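Local structure of peroxisomal catalase A (Saccharomyces cerevisiae, 1A4E) at residues Q52-H58 with G99-D105; F20-R24 with D35-I39. The protein probably breaks down hydrogen peroxide made by peroxisomal oxidases into water and oxygen, working as a heme-containing homotetramer. The contacts are given in a common frame with arbitrary orientation. Numbering follows the deposited sequence.

From the N terminus the chain first makes contact 2: after strand 22-25 it loops back, so that, with ten residues between the segments, 20-24 meets the start of helix 36-45. This short strand-to-helix closure sits in the extended N-terminal arm, its centre about 44 Å from the centre of the chain, between other subunits of the tetramer. The helix then leads into the loop 52-58, which enters the heme pocket and continues into strand 59-68. Contact 1 closes the larger excursion through strands 59-68 and 87-95, bringing 99-105 against that loop. The two contacts follow in series, neither nested nor crossed; their centres lie 36 Å apart, and both touch the second subunit.

Contact 1: residues Q52-H58 with G99-D105; sequences QRNPHAH and GDKGSAD. With HEM (protoporphyrin IX containing Fe), chain I; AZI (azide ion), chain H.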
ATOM      1  N   GLN B  52     -10.977   2.386   6.764  1.00 23.69           N
ATOM      2  CA  GLN B  52     -12.079   1.794   7.508  1.00 23.30           C
ATOM      3  C   GLN B  52     -12.782   0.732   6.670  1.00 21.57           C
ATOM      4  O   GLN B  52     -12.759   0.773   5.439  1.00 22.67           O
ATOM      5  CB  GLN B  52     -13.083   2.872   7.896  1.00 22.20           C
ATOM      6  CG  GLN B  52     -13.755   3.544   6.694  1.00 23.32           C
ATOM      7  CD  GLN B  52     -14.730   4.661   7.021  1.00 30.25           C
ATOM      8  OE1 GLN B  52     -15.665   4.928   6.264  1.00 31.57           O
ATOM      9  NE2 GLN B  52     -14.555   5.360   8.136  1.00 27.24           N
ATOM     10  N   ARG B  53     -13.395  -0.234   7.355  1.00 21.93           N
ATOM     11  CA  ARG B  53     -14.237  -1.259   6.743  1.00 21.90           C
ATOM     12  C   ARG B  53     -15.289  -0.666   5.810  1.00 21.09           C
ATOM     13  O   ARG B  53     -15.848   0.395   6.088  1.00 21.12           O
ATOM     14  CB  ARG B  53     -14.918  -2.037   7.855  1.00 20.79           C
ATOM     15  CG  ARG B  53     -14.231  -3.338   8.151  1.00 25.56           C
ATOM     16  CD  ARG B  53     -14.706  -3.977   9.440  1.00 25.85           C
ATOM     17  NE  ARG B  53     -13.910  -3.420  10.508  1.00 35.43           N
ATOM     18  CZ  ARG B  53     -13.187  -4.151  11.353  1.00 32.13           C
ATOM     19  NH1 ARG B  53     -13.132  -5.474  11.310  1.00 33.44           N
ATOM     20  NH2 ARG B  53     -12.460  -3.512  12.253  1.00 39.30           N
ATOM     21  N   ASN B  54     -15.556  -1.317   4.681  1.00 21.97           N
ATOM     22  CA  ASN B  54     -16.563  -0.849   3.737  1.00 24.32           C
ATOM     23  C   ASN B  54     -17.536  -2.000   3.428  1.00 25.46           C
ATOM     24  O   ASN B  54     -17.187  -2.912   2.681  1.00 26.47           O
ATOM     25  CB  ASN B  54     -15.858  -0.359   2.465  1.00 22.40           C
ATOM     26  CG  ASN B  54     -16.775   0.337   1.470  1.00 23.55           C
ATOM     27  OD1 ASN B  54     -17.775   0.957   1.825  1.00 28.06           O
ATOM     28  ND2 ASN B  54     -16.450   0.247   0.182  1.00 23.53           N
ATOM     29  N   PRO B  55     -18.752  -2.066   3.993  1.00 25.77           N
ATOM     30  CA  PRO B  55     -19.250  -1.166   5.031  1.00 23.47           C
ATOM     31  C   PRO B  55     -18.933  -1.683   6.440  1.00 24.74           C
ATOM     32  O   PRO B  55     -18.012  -2.489   6.623  1.00 24.37           O
ATOM     33  CB  PRO B  55     -20.717  -1.089   4.671  1.00 22.65           C
ATOM     34  CG  PRO B  55     -21.034  -2.535   4.346  1.00 23.91           C
ATOM     35  CD  PRO B  55     -19.807  -2.981   3.556  1.00 24.85           C
ATOM     36  N   HIS B  56     -19.748  -1.263   7.420  1.00 24.76           N
ATOM     37  CA  HIS B  56     -19.615  -1.591   8.833  1.00 23.77           C
ATOM     38  C   HIS B  56     -18.335  -1.013   9.410  1.00 24.74           C
ATOM     39  O   HIS B  56     -17.631  -1.643  10.185  1.00 25.74           O
ATOM     40  CB  HIS B  56     -19.628  -3.110   9.061  1.00 22.64           C
ATOM     41  CG  HIS B  56     -20.963  -3.817   8.877  1.00 25.37           C
ATOM     42  ND1 HIS B  56     -21.785  -4.256   9.825  1.00 26.50           N
ATOM     43  CD2 HIS B  56     -21.502  -4.187   7.669  1.00 24.03           C
ATOM     44  CE1 HIS B  56     -22.780  -4.884   9.249  1.00 24.24           C
ATOM     45  NE2 HIS B  56     -22.598  -4.836   7.955  1.00 24.51           N
ATOM     46  N   ALA B  57     -18.006   0.222   9.035  1.00 25.76           N
ATOM     47  CA  ALA B  57     -16.813   0.904   9.515  1.00 26.47           C
ATOM     48  C   ALA B  57     -16.748   1.149  11.024  1.00 25.21           C
ATOM     49  O   ALA B  57     -15.699   1.016  11.652  1.00 26.74           O
ATOM     50  CB  ALA B  57     -16.707   2.239   8.799  1.00 23.61           C
ATOM     51  N   HIS B  58     -17.891   1.471  11.625  1.00 23.99           N
ATOM     52  CA  HIS B  58     -17.981   1.779  13.038  1.00 23.79           C
ATOM     53  C   HIS B  58     -18.442   0.567  13.832  1.00 25.49           C
ATOM     54  O   HIS B  58     -19.488   0.000  13.514  1.00 26.64           O
ATOM     55  CB  HIS B  58     -18.963   2.935  13.223  1.00 25.21           C
ATOM     56  CG  HIS B  58     -18.961   3.440  14.647  1.00 25.70           C
ATOM     57  ND1 HIS B  58     -17.967   4.067  15.251  1.00 30.93           N
ATOM     58  CD2 HIS B  58     -19.980   3.299  15.547  1.00 28.28           C
ATOM     59  CE1 HIS B  58     -18.326   4.318  16.479  1.00 29.16           C
ATOM     60  NE2 HIS B  58     -19.536   3.853  16.642  1.00 30.16           N
ATOM     61  N   GLY B  99     -22.555   4.136   8.335  1.00 27.77           N
ATOM     62  CA  GLY B  99     -21.761   5.237   8.870  1.00 29.16           C
ATOM     63  C   GLY B  99     -20.258   5.027   8.854  1.00 29.17           C
ATOM     64  O   GLY B  99     -19.775   3.894   8.891  1.00 31.08           O
ATOM     65  N   ASP B 100     -19.523   6.144   8.802  1.00 27.33           N
ATOM     66  CA  ASP B 100     -18.065   6.109   8.845  1.00 28.19           C
ATOM     67  C   ASP B 100     -17.540   5.816  10.248  1.00 28.05           C
ATOM     68  O   ASP B 100     -18.325   5.690  11.187  1.00 27.83           O
ATOM     69  CB  ASP B 100     -17.502   7.434   8.384  1.00 26.18           C
ATOM     70  CG  ASP B 100     -17.920   7.835   6.986  1.00 29.15           C
ATOM     71  OD1 ASP B 100     -17.760   7.039   6.068  1.00 32.51           O
ATOM     72  OD2 ASP B 100     -18.406   8.950   6.820  1.00 33.84           O
ATOM     73  N   LYS B 101     -16.217   5.727  10.446  1.00 28.89           N
ATOM     74  CA  LYS B 101     -15.651   5.370  11.733  1.00 29.31           C
ATOM     75  C   LYS B 101     -16.034   6.315  12.863  1.00 30.49           C
ATOM     76  O   LYS B 101     -16.226   5.856  13.989  1.00 33.81           O
ATOM     77  CB  LYS B 101     -14.126   5.302  11.625  1.00 30.19           C
ATOM     78  CG  LYS B 101     -13.620   4.328  12.680  1.00 33.05           C
ATOM     79  CD  LYS B 101     -12.161   3.906  12.559  1.00 41.93           C
ATOM     80  CE  LYS B 101     -11.182   4.846  13.250  1.00 46.48           C
ATOM     81  NZ  LYS B 101     -11.466   4.954  14.675  1.00 51.72           N
ATOM     82  N   GLY B 102     -16.210   7.615  12.648  1.00 28.73           N
ATOM     83  CA  GLY B 102     -16.543   8.465  13.786  1.00 32.80           C
ATOM     84  C   GLY B 102     -18.023   8.549  14.122  1.00 33.33           C
ATOM     85  O   GLY B 102     -18.378   9.200  15.105  1.00 33.07           O
ATOM     86  N   SER B 103     -18.897   7.904  13.331  1.00 31.01           N
ATOM     87  CA  SER B 103     -20.332   8.038  13.502  1.00 27.52           C
ATOM     88  C   SER B 103     -20.861   7.458  14.800  1.00 26.78           C
ATOM     89  O   SER B 103     -20.177   6.693  15.479  1.00 26.59           O
ATOM     90  CB  SER B 103     -21.021   7.389  12.313  1.00 26.66           C
ATOM     91  OG  SER B 103     -20.735   6.002  12.225  1.00 28.05           O
ATOM     92  N   ALA B 104     -22.090   7.867  15.136  1.00 25.42           N
ATOM     93  CA  ALA B 104     -22.744   7.479  16.375  1.00 24.52           C
ATOM     94  C   ALA B 104     -23.267   6.065  16.458  1.00 25.08           C
ATOM     95  O   ALA B 104     -23.610   5.428  15.470  1.00 25.47           O
ATOM     96  CB  ALA B 104     -23.918   8.385  16.652  1.00 24.71           C
ATOM     97  N   ASP B 105     -23.333   5.580  17.690  1.00 27.91           N
ATOM     98  CA  ASP B 105     -23.840   4.252  17.978  1.00 29.46           C
ATOM     99  C   ASP B 105     -25.330   4.051  17.822  1.00 30.95           C
ATOM    100  O   ASP B 105     -25.773   3.000  17.358  1.00 34.92           O
ATOM    101  CB  ASP B 105     -23.476   3.857  19.399  1.00 27.91           C
ATOM    102  CG  ASP B 105     -22.077   3.296  19.550  1.00 28.05           C
ATOM    103  OD1 ASP B 105     -21.444   2.955  18.556  1.00 27.71           O
ATOM    104  OD2 ASP B 105     -21.626   3.177  20.680  1.00 26.06           O
TER
HETATM  105  CHA HEM I 503     -18.792  -6.434   6.426  1.00 19.73           C
HETATM  106  CHB HEM I 503     -19.327  -7.327   1.744  1.00 23.08           C
HETATM  107  CHC HEM I 503     -23.798  -8.827   2.565  1.00 22.82           C
HETATM  108  CHD HEM I 503     -22.843  -8.901   7.279  1.00 22.32           C
HETATM  109  C1A HEM I 503     -18.610  -6.394   5.055  1.00 21.81           C
HETATM  110  C2A HEM I 503     -17.356  -6.043   4.416  1.00 23.86           C
HETATM  111  C3A HEM I 503     -17.476  -6.378   3.108  1.00 24.23           C
HETATM  112  C4A HEM I 503     -18.812  -6.897   2.943  1.00 24.64           C
HETATM  113  CMA HEM I 503     -16.411  -6.310   2.024  1.00 18.86           C
HETATM  114  CAA HEM I 503     -16.122  -5.487   5.104  1.00 21.71           C
HETATM  115  CBA HEM I 503     -15.117  -6.603   5.284  1.00 26.71           C
HETATM  116  CGA HEM I 503     -13.818  -6.190   5.939  1.00 25.96           C
HETATM  117  O1A HEM I 503     -13.195  -5.210   5.539  1.00 23.24           O
HETATM  118  O2A HEM I 503     -13.420  -6.887   6.859  1.00 25.56           O
HETATM  119  C1B HEM I 503     -20.591  -7.844   1.563  1.00 24.72           C
HETATM  120  C2B HEM I 503     -21.143  -8.181   0.273  1.00 24.26           C
HETATM  121  C3B HEM I 503     -22.462  -8.512   0.480  1.00 25.35           C
HETATM  122  C4B HEM I 503     -22.666  -8.390   1.917  1.00 22.07           C
HETATM  123  CMB HEM I 503     -20.340  -8.124  -1.022  1.00 21.13           C
HETATM  124  CAB HEM I 503     -23.461  -8.883  -0.428  1.00 24.06           C
HETATM  125  CBB HEM I 503     -23.304  -9.277  -1.837  1.00 19.20           C
HETATM  126  C1C HEM I 503     -23.925  -9.008   3.928  1.00 23.54           C
HETATM  127  C2C HEM I 503     -24.996  -9.759   4.541  1.00 25.62           C
HETATM  128  C3C HEM I 503     -24.702  -9.845   5.872  1.00 24.85           C
HETATM  129  C4C HEM I 503     -23.453  -9.129   6.056  1.00 24.42           C
HETATM  130  CMC HEM I 503     -26.175 -10.367   3.786  1.00 22.45           C
HETATM  131  CAC HEM I 503     -25.397 -10.523   6.862  1.00 21.23           C
HETATM  132  CBC HEM I 503     -25.651 -11.947   6.821  1.00 21.98           C
HETATM  133  C1D HEM I 503     -21.659  -8.212   7.462  1.00 20.59           C
HETATM  134  C2D HEM I 503     -21.050  -7.960   8.744  1.00 20.58           C
HETATM  135  C3D HEM I 503     -19.932  -7.243   8.499  1.00 21.91           C
HETATM  136  C4D HEM I 503     -19.843  -7.066   7.075  1.00 20.82           C
HETATM  137  CMD HEM I 503     -21.546  -8.425  10.106  1.00 18.73           C
HETATM  138  CAD HEM I 503     -18.977  -6.680   9.533  1.00 19.85           C
HETATM  139  CBD HEM I 503     -17.846  -7.605   9.918  1.00 19.80           C
HETATM  140  CGD HEM I 503     -16.996  -6.964  11.000  1.00 25.52           C
HETATM  141  O1D HEM I 503     -17.512  -6.682  12.072  1.00 28.56           O
HETATM  142  O2D HEM I 503     -15.814  -6.728  10.779  1.00 25.20           O
HETATM  143  NA  HEM I 503     -19.491  -6.946   4.143  1.00 23.44           N
HETATM  144  NB  HEM I 503     -21.516  -7.997   2.569  1.00 23.35           N
HETATM  145  NC  HEM I 503     -22.960  -8.664   4.851  1.00 24.80           N
HETATM  146  ND  HEM I 503     -20.905  -7.674   6.437  1.00 20.60           N
HETATM  147 FE   HEM I 503     -21.235  -7.780   4.504  1.00 20.84          FE
HETATM  148  N1  AZI H 504     -22.085  -5.868   4.427  1.00 25.26           N
HETATM  149  N2  AZI H 504     -23.280  -5.721   5.134  1.00 27.48           N
HETATM  150  N3  AZI H 504     -24.477  -5.574   5.839  1.00 27.80           N
HETATM  151  O   HOH W   1     -19.465   2.012   6.794  1.00 29.73           O
HETATM  152  O   HOH W   2     -20.611   1.443  10.285  1.00 22.07           O
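His58 has the largest share of this buried contact between two irregular loops. Its t rotamer extends the imidazole into the curve of 99-105, where both ring nitrogens donate: ND1 to Lys101 O at 2.8 Å and NE2 to Asp105 OD1, also at 2.8 Å. The second is a His-carboxylate bond, and the other oxygen of Asp105 is held by the backbone of Gln245. The type I turn from Asp100 to Ser103 shapes the receiving loop; Ser103 OG braces it by donating to Asp100 O at 2.6 Å. His58 CA and Lys101 CA are 4.5 Å apart. Lys101 and Gln52 come next in buried area (65 and 64 Å²); the CA-to-CB bond of Gln52 points toward the turn, while the end of Lys101 leads away. Ala57 CB packs 3.5 Å from Gly99 O, and two waters link Gly99 O to the amides of Ala57 and His58. Two residues back from His58, the active-site His56 points its CB away from 99-105. His56 CD2 lies 3.4 Å from HEM C4D, and NE2 donates to AZI N3 at 2.9 Å, while azide N1 sits 2.1 Å from the iron. Such stacking of the essential histidine above heme marks the distal pocket of heme catalases.

Contact 2: residues F20-R24 with D35-I39; sequences FVTQR and DYNLI
Phe20 is not extended (phi/psi -120/4); from Val21 (-68/136) the chain is extended, with Thr22-Arg24 in a β-strand (-130/139 at Thr22 and -78/133 at Gln23), whereas 35-39 opens a helix whose first turn is Tyr36-Ile39. Asp35, at phi/psi -83/84, is the N-cap. The nearest CA pairs are Gln23-Asp35 at 5.9 Å and Thr22-Leu38 at 6.7 Å. Asp35, its CB toward the strand and chi1 t, uses its carboxylate in two directions: OD2 accepts from Gln23 N at 2.9 Å, nearly in line (160°), while OD1 caps the helix by accepting from Leu38 N at 3.2 Å. One side chain thus ties a strand to a helix N terminus. This pairing belongs to the N-terminal arm of the catalase tetramer, where Thr22-Arg24 join an antiparallel sheet with a strand of a second subunit and Tyr36 OH bonds Glu327 of a third. A water bridges Val21 O and Asp35 OD1, 2.9 Å from each. Beside the polar link, Thr22 CG2 meets Leu38 CD1 at 3.7 Å, with Leu38 t,p. Thr22, chi1 p, presents OG1 to Arg24 NH2 at 2.7 Å, and Arg24 NE donates to Thr22 O at 3.0 Å, so the arginine, chi1 p, folds back along its own strand.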
ATOM      1  N   PHE B  20      11.009  14.591  25.362  1.00 26.40           N
ATOM      2  CA  PHE B  20      10.607  15.616  24.421  1.00 26.79           C
ATOM      3  C   PHE B  20      11.689  16.479  23.786  1.00 27.04           C
ATOM      4  O   PHE B  20      11.354  17.403  23.040  1.00 27.81           O
ATOM      5  CB  PHE B  20       9.583  16.513  25.127  1.00 26.58           C
ATOM      6  CG  PHE B  20       8.348  15.756  25.593  1.00 26.94           C
ATOM      7  CD1 PHE B  20       7.553  15.070  24.661  1.00 25.65           C
ATOM      8  CD2 PHE B  20       8.008  15.751  26.947  1.00 25.64           C
ATOM      9  CE1 PHE B  20       6.418  14.383  25.090  1.00 24.09           C
ATOM     10  CE2 PHE B  20       6.867  15.058  27.362  1.00 27.03           C
ATOM     11  CZ  PHE B  20       6.073  14.376  26.437  1.00 22.96           C
ATOM     12  N   VAL B  21      12.984  16.245  24.038  1.00 26.54           N
ATOM     13  CA  VAL B  21      14.024  17.073  23.422  1.00 25.71           C
ATOM     14  C   VAL B  21      14.141  16.895  21.916  1.00 26.44           C
ATOM     15  O   VAL B  21      14.019  15.790  21.386  1.00 27.73           O
ATOM     16  CB  VAL B  21      15.439  16.802  24.018  1.00 26.21           C
ATOM     17  CG1 VAL B  21      15.482  17.367  25.435  1.00 22.69           C
ATOM     18  CG2 VAL B  21      15.782  15.306  23.999  1.00 22.56           C
ATOM     19  N   THR B  22      14.270  18.013  21.206  1.00 24.03           N
ATOM     20  CA  THR B  22      14.519  17.968  19.780  1.00 22.75           C
ATOM     21  C   THR B  22      15.707  18.875  19.481  1.00 23.67           C
ATOM     22  O   THR B  22      15.847  19.955  20.059  1.00 23.25           O
ATOM     23  CB  THR B  22      13.275  18.420  18.957  1.00 20.96           C
ATOM     24  OG1 THR B  22      12.860  19.688  19.433  1.00 18.05           O
ATOM     25  CG2 THR B  22      12.145  17.405  19.050  1.00 19.74           C
ATOM     26  N   GLN B  23      16.582  18.402  18.587  1.00 23.03           N
ATOM     27  CA  GLN B  23      17.812  19.089  18.225  1.00 24.01           C
ATOM     28  C   GLN B  23      17.666  20.246  17.265  1.00 22.31           C
ATOM     29  O   GLN B  23      17.029  20.159  16.220  1.00 24.22           O
ATOM     30  CB  GLN B  23      18.797  18.105  17.627  1.00 24.45           C
ATOM     31  CG  GLN B  23      19.342  17.153  18.659  1.00 23.30           C
ATOM     32  CD  GLN B  23      20.294  16.159  18.037  1.00 26.23           C
ATOM     33  OE1 GLN B  23      20.023  14.963  18.007  1.00 30.08           O
ATOM     34  NE2 GLN B  23      21.430  16.626  17.526  1.00 25.25           N
ATOM     35  N   ARG B  24      18.331  21.326  17.664  1.00 22.37           N
ATOM     36  CA  ARG B  24      18.340  22.603  16.954  1.00 25.99           C
ATOM     37  C   ARG B  24      19.700  23.276  17.175  1.00 27.85           C
ATOM     38  O   ARG B  24      20.465  22.875  18.062  1.00 28.00           O
ATOM     39  CB  ARG B  24      17.217  23.496  17.508  1.00 25.63           C
ATOM     40  CG  ARG B  24      17.481  23.611  19.013  1.00 30.91           C
ATOM     41  CD  ARG B  24      16.318  23.821  19.906  1.00 29.09           C
ATOM     42  NE  ARG B  24      15.267  22.856  19.701  1.00 27.21           N
ATOM     43  CZ  ARG B  24      14.000  23.240  19.872  1.00 28.64           C
ATOM     44  NH1 ARG B  24      13.693  24.484  20.234  1.00 24.44           N
ATOM     45  NH2 ARG B  24      13.026  22.374  19.626  1.00 27.66           N
ATOM     46  N   ASP B  35      18.044  14.790  13.815  1.00 22.98           N
ATOM     47  CA  ASP B  35      17.179  14.259  14.852  1.00 23.93           C
ATOM     48  C   ASP B  35      16.231  13.207  14.292  1.00 25.48           C
ATOM     49  O   ASP B  35      15.063  13.444  13.969  1.00 26.58           O
ATOM     50  CB  ASP B  35      16.383  15.388  15.464  1.00 22.85           C
ATOM     51  CG  ASP B  35      15.715  15.052  16.789  1.00 24.60           C
ATOM     52  OD1 ASP B  35      15.565  13.889  17.166  1.00 27.49           O
ATOM     53  OD2 ASP B  35      15.338  15.993  17.464  1.00 25.76           O
ATOM     54  N   TYR B  36      16.781  11.998  14.235  1.00 24.79           N
ATOM     55  CA  TYR B  36      16.055  10.853  13.715  1.00 24.15           C
ATOM     56  C   TYR B  36      14.962  10.346  14.651  1.00 24.57           C
ATOM     57  O   TYR B  36      14.055   9.654  14.192  1.00 26.38           O
ATOM     58  CB  TYR B  36      17.044   9.717  13.398  1.00 19.94           C
ATOM     59  CG  TYR B  36      18.064   9.446  14.487  1.00 21.66           C
ATOM     60  CD1 TYR B  36      17.703   8.695  15.602  1.00 23.12           C
ATOM     61  CD2 TYR B  36      19.348   9.987  14.384  1.00 22.36           C
ATOM     62  CE1 TYR B  36      18.618   8.490  16.630  1.00 26.90           C
ATOM     63  CE2 TYR B  36      20.267   9.788  15.408  1.00 22.88           C
ATOM     64  CZ  TYR B  36      19.892   9.044  16.528  1.00 27.74           C
ATOM     65  OH  TYR B  36      20.776   8.874  17.573  1.00 28.95           O
ATOM     66  N   ASN B  37      15.042  10.669  15.955  1.00 24.45           N
ATOM     67  CA  ASN B  37      14.020  10.274  16.915  1.00 24.28           C
ATOM     68  C   ASN B  37      12.744  11.087  16.749  1.00 24.88           C
ATOM     69  O   ASN B  37      11.654  10.529  16.907  1.00 24.29           O
ATOM     70  CB  ASN B  37      14.542  10.431  18.344  1.00 22.79           C
ATOM     71  CG  ASN B  37      15.456   9.292  18.772  1.00 22.56           C
ATOM     72  OD1 ASN B  37      15.543   8.255  18.124  1.00 23.72           O
ATOM     73  ND2 ASN B  37      16.163   9.424  19.887  1.00 22.21           N
ATOM     74  N   LEU B  38      12.864  12.378  16.386  1.00 19.87           N
ATOM     75  CA  LEU B  38      11.703  13.193  16.090  1.00 20.68           C
ATOM     76  C   LEU B  38      11.024  12.629  14.851  1.00 23.16           C
ATOM     77  O   LEU B  38       9.813  12.426  14.872  1.00 26.39           O
ATOM     78  CB  LEU B  38      12.096  14.642  15.811  1.00 18.31           C
ATOM     79  CG  LEU B  38      10.963  15.593  15.412  1.00 19.72           C
ATOM     80  CD1 LEU B  38       9.959  15.708  16.559  1.00 20.26           C
ATOM     81  CD2 LEU B  38      11.538  16.947  15.046  1.00 14.47           C
ATOM     82  N   ILE B  39      11.771  12.349  13.776  1.00 23.34           N
ATOM     83  CA  ILE B  39      11.170  11.835  12.552  1.00 22.64           C
ATOM     84  C   ILE B  39      10.618  10.432  12.734  1.00 20.16           C
ATOM     85  O   ILE B  39       9.599  10.118  12.133  1.00 21.82           O
ATOM     86  CB  ILE B  39      12.235  11.909  11.423  1.00 25.05           C
ATOM     87  CG1 ILE B  39      12.411  13.392  11.079  1.00 28.83           C
ATOM     88  CG2 ILE B  39      11.817  11.152  10.163  1.00 19.75           C
ATOM     89  CD1 ILE B  39      13.587  13.690  10.132  1.00 39.70           C
TER
HETATM   90  O   HOH W   3      13.478  13.921  19.214  1.00 45.06           O
HETATM   91  O   HOH W   4      17.323  14.054  19.590  1.00 32.09           O